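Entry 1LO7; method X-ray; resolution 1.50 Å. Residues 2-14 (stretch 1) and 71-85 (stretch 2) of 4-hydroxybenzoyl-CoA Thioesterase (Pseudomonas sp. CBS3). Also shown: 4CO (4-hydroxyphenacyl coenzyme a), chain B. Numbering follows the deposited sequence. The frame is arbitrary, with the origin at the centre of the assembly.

Stretch 1, residues 2-14: ARSITMQQRIEFG
Stretch 2 71-85: TASYDDVLTIETCIK

Two antiparallel strands, one ending at Arg10 and the other beginning at Val77, zip together through their backbones, and a type II turn at the start of the second stretch closes the ladder around the buried Ile11. The strand axes approach to 4.6 Å at 157°, in a register where residue numbers sum to 87: Ile5 faces Thr82, Thr6 Glu81, Met7 Ile80, Gln8 Thr79, Gln9 Leu78 and Arg10 Val77. Backbone torsions stay extended, with phi from -88° to -147° between Ser4 and Arg10.

Odd residues of the first strand form the hydrogen-bonded pairs. Ile5 N gives to Thr82 O at 2.8 Å and Thr82 N to Ile5 O at 2.9 Å; Met7 N to Ile80 O spans 2.9 Å, Ile80 N to Met7 O 2.7 Å; Gln9 N to Leu78 O is 2.9 Å and Leu78 N to Gln9 O 2.8 Å. Between these rungs CA-H groups approach carbonyls, as Thr6 CA does Ile80 O at 3.1 Å. Beside Arg3 a water bridges the stretches, donating to Arg3 O (2.6 Å) and accepting from Ile84 N (2.8 Å).

The two faces differ in burial. Thr6, Gln8, Arg10, Val77, Thr79 and Glu81 share the more open one, where beta-branched threonines (both m) pack methyls, Thr6 CG2 to Thr79 CG2 at 3.5 Å. Arg10 (t, t, p) lays its CG 3.9 Å from Val77 CG2, while its NH2 makes a salt bridge to Glu12 OE2 at 2.8 Å. The other face carries Ile5, Met7 and Gln9, all partly exposed, and Leu78, Ile80 and Thr82, all buried; Met7 (p, t, m) brings CG to 4.4 Å from Ile80 CB. Gln9 (t, p) turns its amide back to its own strand, NE2 to Arg10 O at 2.9 Å.

Past the ladder, Ser73 to Asp76 form the turn, closed by Asp76 N to Ser73 O (3.0 Å) and braced by Ser73 N to Asp76 OD2 (2.8 Å). Asp75 takes a positive phi of 90°. The turn presents Asp76 O to Ile11 N at 3.0 Å and Asp75 N to Ile11 O at 2.8 Å. Ile11 (m, t) points toward this partner and is covered by 115 Å², the largest share of the 1060 Å² buried: its CD1 reaches Ala72 CB at 3.5 Å and Leu78 CG at 3.8 Å. Beyond it, the edge of Phe13 (t) meets the face of Tyr74 (p), centroids 5.4 Å apart and planes at 66°.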

# COMPACT_ATOMS: atom_id res chain seq x y z
N ALA A 2 -10.74 -30.25 -2.16
CA ALA A 2 -10.52 -29.86 -0.78
C ALA A 2 -11.47 -28.74 -0.45
O ALA A 2 -12.11 -28.19 -1.39
CB ALA A 2 -9.07 -29.45 -0.52
N ARG A 3 -11.55 -28.44 0.85
CA ARG A 3 -12.43 -27.38 1.39
C ARG A 3 -11.97 -26.05 0.85
O ARG A 3 -10.84 -25.63 1.07
CB ARG A 3 -12.41 -27.35 2.89
CG ARG A 3 -13.30 -26.25 3.43
CD ARG A 3 -13.65 -26.50 4.89
NE ARG A 3 -14.70 -25.59 5.33
CZ ARG A 3 -14.92 -25.34 6.60
NH1 ARG A 3 -14.18 -25.90 7.57
NH2 ARG A 3 -15.91 -24.50 6.89
N SER A 4 -12.86 -25.46 0.13
CA SER A 4 -12.63 -24.19 -0.52
C SER A 4 -13.45 -23.05 0.07
O SER A 4 -14.63 -23.17 0.37
CB SER A 4 -12.96 -24.47 -1.99
OG SER A 4 -12.93 -23.30 -2.76
N ILE A 5 -12.82 -21.92 0.26
CA ILE A 5 -13.52 -20.76 0.79
C ILE A 5 -13.46 -19.68 -0.29
O ILE A 5 -12.42 -19.45 -0.92
CB ILE A 5 -12.87 -20.25 2.09
CG1 ILE A 5 -12.91 -21.34 3.17
CG2 ILE A 5 -13.49 -18.94 2.61
CD1 ILE A 5 -14.33 -21.60 3.71
N THR A 6 -14.56 -18.99 -0.49
CA THR A 6 -14.53 -17.96 -1.50
C THR A 6 -14.81 -16.63 -0.90
O THR A 6 -15.56 -16.49 0.07
CB THR A 6 -15.67 -18.23 -2.51
OG1 THR A 6 -15.35 -19.36 -3.30
CG2 THR A 6 -15.80 -17.02 -3.41
N MET A 7 -14.19 -15.62 -1.49
CA MET A 7 -14.39 -14.24 -1.07
C MET A 7 -14.29 -13.32 -2.26
O MET A 7 -13.65 -13.64 -3.25
CB MET A 7 -13.56 -13.72 0.11
CG MET A 7 -12.11 -13.58 -0.22
SD MET A 7 -11.21 -12.70 1.09
CE MET A 7 -11.85 -11.03 0.91
N GLN A 8 -14.94 -12.19 -2.12
CA GLN A 8 -14.95 -11.19 -3.17
C GLN A 8 -14.09 -10.01 -2.81
O GLN A 8 -13.89 -9.68 -1.62
CB GLN A 8 -16.36 -10.77 -3.51
CG GLN A 8 -17.15 -11.97 -4.09
CD GLN A 8 -18.31 -11.57 -4.97
OE1 GLN A 8 -18.36 -11.98 -6.14
NE2 GLN A 8 -19.26 -10.80 -4.43
N GLN A 9 -13.59 -9.36 -3.86
CA GLN A 9 -12.75 -8.20 -3.70
C GLN A 9 -12.97 -7.17 -4.84
O GLN A 9 -12.78 -7.45 -6.03
CB GLN A 9 -11.28 -8.64 -3.54
CG GLN A 9 -10.36 -7.41 -3.43
CD GLN A 9 -10.68 -6.61 -2.18
OE1 GLN A 9 -10.70 -7.22 -1.11
NE2 GLN A 9 -11.01 -5.31 -2.31
N ARG A 10 -13.40 -5.93 -4.48
CA ARG A 10 -13.63 -4.93 -5.51
C ARG A 10 -12.34 -4.18 -5.74
O ARG A 10 -11.63 -3.90 -4.80
CB ARG A 10 -14.79 -3.98 -5.27
CG ARG A 10 -15.23 -3.33 -6.60
CD ARG A 10 -16.39 -2.32 -6.50
NE ARG A 10 -16.06 -1.17 -5.64
CZ ARG A 10 -16.90 -0.55 -4.78
NH1 ARG A 10 -18.17 -0.92 -4.61
NH2 ARG A 10 -16.44 0.47 -4.06
N ILE A 11 -12.05 -3.90 -6.99
CA ILE A 11 -10.80 -3.21 -7.31
C ILE A 11 -11.10 -1.74 -7.32
O ILE A 11 -12.11 -1.33 -7.91
CB ILE A 11 -10.26 -3.65 -8.66
CG1 ILE A 11 -9.95 -5.17 -8.66
CG2 ILE A 11 -9.01 -2.79 -9.01
CD1 ILE A 11 -9.55 -5.74 -10.05
N GLU A 12 -10.22 -0.98 -6.70
CA GLU A 12 -10.37 0.44 -6.57
C GLU A 12 -9.45 1.22 -7.50
O GLU A 12 -8.47 0.70 -7.98
CB GLU A 12 -10.17 0.86 -5.09
CG GLU A 12 -11.29 0.32 -4.14
CD GLU A 12 -12.69 0.77 -4.55
OE1 GLU A 12 -12.95 1.73 -5.26
OE2 GLU A 12 -13.66 0.03 -4.03
N PHE A 13 -9.78 2.49 -7.76
CA PHE A 13 -8.99 3.31 -8.63
C PHE A 13 -7.52 3.35 -8.18
O PHE A 13 -6.61 3.24 -9.00
CB PHE A 13 -9.61 4.71 -8.54
CG PHE A 13 -8.94 5.79 -9.31
CD1 PHE A 13 -9.21 5.92 -10.66
CD2 PHE A 13 -8.06 6.68 -8.69
CE1 PHE A 13 -8.62 6.96 -11.37
CE2 PHE A 13 -7.45 7.73 -9.39
CZ PHE A 13 -7.74 7.85 -10.75
N GLY A 14 -7.33 3.51 -6.88
CA GLY A 14 -5.98 3.61 -6.33
C GLY A 14 -5.21 2.29 -6.40
O GLY A 14 -3.98 2.30 -6.23
N THR A 71 -5.75 -9.07 -17.40
CA THR A 71 -5.78 -7.88 -16.57
C THR A 71 -7.09 -7.65 -15.91
O THR A 71 -8.09 -8.24 -16.24
CB THR A 71 -5.52 -6.65 -17.46
OG1 THR A 71 -6.60 -6.46 -18.35
CG2 THR A 71 -4.22 -6.78 -18.25
N ALA A 72 -7.05 -6.76 -14.92
CA ALA A 72 -8.27 -6.39 -14.25
C ALA A 72 -8.14 -4.89 -13.95
O ALA A 72 -7.01 -4.36 -13.95
CB ALA A 72 -8.60 -7.21 -13.03
N SER A 73 -9.26 -4.21 -13.69
CA SER A 73 -9.19 -2.76 -13.40
C SER A 73 -10.24 -2.35 -12.39
O SER A 73 -11.08 -3.15 -12.00
CB SER A 73 -9.37 -1.99 -14.71
OG SER A 73 -8.99 -0.62 -14.53
N TYR A 74 -10.22 -1.08 -11.98
CA TYR A 74 -11.17 -0.61 -11.00
C TYR A 74 -12.61 -0.84 -11.42
O TYR A 74 -12.97 -0.68 -12.60
CB TYR A 74 -10.89 0.83 -10.49
CG TYR A 74 -11.02 1.91 -11.56
CD1 TYR A 74 -9.91 2.36 -12.27
CD2 TYR A 74 -12.26 2.52 -11.80
CE1 TYR A 74 -10.02 3.38 -13.23
CE2 TYR A 74 -12.38 3.56 -12.73
CZ TYR A 74 -11.26 3.98 -13.45
OH TYR A 74 -11.38 4.98 -14.36
N ASP A 75 -13.40 -1.21 -10.43
CA ASP A 75 -14.82 -1.54 -10.57
C ASP A 75 -15.02 -3.01 -10.88
O ASP A 75 -16.11 -3.53 -10.70
CB ASP A 75 -15.68 -0.61 -11.39
CG ASP A 75 -15.78 0.74 -10.72
OD1 ASP A 75 -15.94 0.88 -9.53
OD2 ASP A 75 -15.56 1.71 -11.52
N ASP A 76 -13.96 -3.68 -11.31
CA ASP A 76 -14.10 -5.10 -11.51
C ASP A 76 -14.23 -5.75 -10.11
O ASP A 76 -13.57 -5.38 -9.15
CB ASP A 76 -12.86 -5.78 -12.20
CG ASP A 76 -12.74 -5.42 -13.66
OD1 ASP A 76 -13.66 -4.91 -14.25
OD2 ASP A 76 -11.56 -5.66 -14.18
N VAL A 77 -15.11 -6.75 -10.03
CA VAL A 77 -15.30 -7.47 -8.80
C VAL A 77 -14.62 -8.82 -8.97
O VAL A 77 -15.04 -9.61 -9.81
CB VAL A 77 -16.78 -7.63 -8.44
CG1 VAL A 77 -16.92 -8.62 -7.29
CG2 VAL A 77 -17.33 -6.27 -8.04
N LEU A 78 -13.57 -9.07 -8.18
CA LEU A 78 -12.88 -10.32 -8.27
C LEU A 78 -13.46 -11.34 -7.31
O LEU A 78 -13.93 -11.01 -6.22
CB LEU A 78 -11.39 -10.15 -7.91
CG LEU A 78 -10.63 -9.08 -8.68
CD1 LEU A 78 -9.26 -8.93 -8.02
CD2 LEU A 78 -10.40 -9.56 -10.10
N THR A 79 -13.38 -12.61 -7.73
CA THR A 79 -13.81 -13.68 -6.90
C THR A 79 -12.56 -14.50 -6.62
O THR A 79 -11.88 -14.92 -7.56
CB THR A 79 -14.90 -14.53 -7.54
OG1 THR A 79 -16.08 -13.77 -7.57
CG2 THR A 79 -15.14 -15.73 -6.65
N ILE A 80 -12.25 -14.67 -5.33
CA ILE A 80 -11.08 -15.45 -4.96
C ILE A 80 -11.50 -16.80 -4.31
O ILE A 80 -12.30 -16.81 -3.36
CB ILE A 80 -10.17 -14.67 -4.02
CG1 ILE A 80 -9.98 -13.26 -4.59
CG2 ILE A 80 -8.84 -15.44 -3.86
CD1 ILE A 80 -9.04 -12.42 -3.74
N GLU A 81 -10.97 -17.92 -4.81
CA GLU A 81 -11.25 -19.24 -4.25
C GLU A 81 -9.96 -19.77 -3.66
O GLU A 81 -8.94 -19.84 -4.33
CB GLU A 81 -11.82 -20.16 -5.34
CG GLU A 81 -12.26 -21.51 -4.80
CD GLU A 81 -13.16 -22.20 -5.78
OE1 GLU A 81 -13.66 -21.60 -6.70
OE2 GLU A 81 -13.41 -23.47 -5.49
N THR A 82 -10.01 -20.09 -2.37
CA THR A 82 -8.86 -20.55 -1.63
C THR A 82 -9.06 -21.92 -0.98
O THR A 82 -10.10 -22.21 -0.40
CB THR A 82 -8.57 -19.52 -0.49
OG1 THR A 82 -8.33 -18.24 -1.04
CG2 THR A 82 -7.36 -19.92 0.36
N CYS A 83 -8.04 -22.76 -1.12
CA CYS A 83 -8.06 -24.09 -0.50
C CYS A 83 -6.65 -24.49 -0.12
O CYS A 83 -5.67 -23.87 -0.53
CB CYS A 83 -8.68 -25.17 -1.40
SG CYS A 83 -7.62 -25.58 -2.80
N ILE A 84 -6.55 -25.52 0.69
CA ILE A 84 -5.29 -26.04 1.07
C ILE A 84 -5.09 -27.22 0.10
O ILE A 84 -5.89 -28.15 0.08
CB ILE A 84 -5.27 -26.55 2.49
CG1 ILE A 84 -5.58 -25.39 3.43
CG2 ILE A 84 -3.88 -27.19 2.77
CD1 ILE A 84 -4.36 -24.49 3.62
N LYS A 85 -4.04 -27.14 -0.69
CA LYS A 85 -3.69 -28.11 -1.69
C LYS A 85 -2.96 -29.30 -1.05
O LYS A 85 -3.16 -30.44 -1.43
CB LYS A 85 -2.78 -27.39 -2.71
CG LYS A 85 -2.43 -28.11 -4.01
CD LYS A 85 -1.13 -27.61 -4.66
CE LYS A 85 -0.89 -28.13 -6.08
NZ LYS A 85 0.26 -29.04 -6.20
N1A 4CO B . 4.68 -18.24 -17.43
C2A 4CO B . 5.71 -18.01 -18.30
N3A 4CO B . 5.69 -17.26 -19.38
C4A 4CO B . 4.49 -16.67 -19.56
C5A 4CO B . 3.36 -16.83 -18.78
C6A 4CO B . 3.48 -17.65 -17.65
N6A 4CO B . 2.48 -17.87 -16.82
N7A 4CO B . 2.29 -16.09 -19.29
C8A 4CO B . 2.78 -15.51 -20.39
N9A 4CO B . 4.09 -15.84 -20.61
C1D 4CO B . 4.94 -15.48 -21.75
C2D 4CO B . 4.51 -16.20 -23.02
O2D 4CO B . 4.99 -17.54 -23.06
C3D 4CO B . 5.23 -15.34 -24.05
O3D 4CO B . 6.62 -15.50 -23.92
P3D 4CO B . 7.55 -15.78 -25.17
O7A 4CO B . 7.49 -17.20 -25.42
O8A 4CO B . 7.10 -15.00 -26.32
O9A 4CO B . 8.99 -15.34 -24.77
C4D 4CO B . 4.92 -13.96 -23.47
O4D 4CO B . 4.66 -14.17 -22.05
C5D 4CO B . 3.83 -13.17 -24.14
O5D 4CO B . 2.59 -13.83 -23.86
P1A 4CO B . 1.60 -14.09 -25.07
O1A 4CO B . 0.57 -14.95 -24.47
O2A 4CO B . 2.25 -14.69 -26.21
O3A 4CO B . 1.03 -12.76 -25.56
P2A 4CO B . -0.28 -11.95 -25.13
O4A 4CO B . -0.19 -10.64 -25.80
O5A 4CO B . -1.45 -12.67 -25.62
O6A 4CO B . -0.53 -11.93 -23.50
CBP 4CO B . -0.45 -10.48 -21.67
CCP 4CO B . 0.39 -11.21 -22.72
CDP 4CO B . -1.49 -9.56 -22.33
CEP 4CO B . 0.47 -9.72 -20.72
CAP 4CO B . -1.37 -11.45 -20.91
OAP 4CO B . -0.59 -12.49 -20.31
C9P 4CO B . -1.97 -10.78 -19.68
O9P 4CO B . -2.75 -9.86 -19.80
N8P 4CO B . -1.49 -11.23 -18.38
C7P 4CO B . -1.96 -10.37 -17.29
C6P 4CO B . -0.95 -9.25 -16.98
C5P 4CO B . -1.31 -8.62 -15.63
O5P 4CO B . -2.41 -8.15 -15.39
N4P 4CO B . -0.20 -8.64 -14.70
C3P 4CO B . -0.51 -8.17 -13.35
C2P 4CO B . -0.64 -6.67 -13.30
S1P 4CO B . 0.47 -5.79 -14.39
O1B 4CO B . 1.89 -4.17 -11.94
C1B 4CO B . 1.74 -3.85 -13.10
C2B 4CO B . 2.87 -3.29 -13.85
C3B 4CO B . 2.68 -2.91 -15.20
C4B 4CO B . 3.74 -2.35 -15.92
C5B 4CO B . 4.98 -2.16 -15.29
O2B 4CO B . 6.05 -1.54 -15.98
C6B 4CO B . 5.17 -2.57 -13.94
C7B 4CO B . 4.11 -3.14 -13.22
CB 4CO B . 0.45 -4.05 -13.79
O HOH W 1 -8.73 -26.76 2.03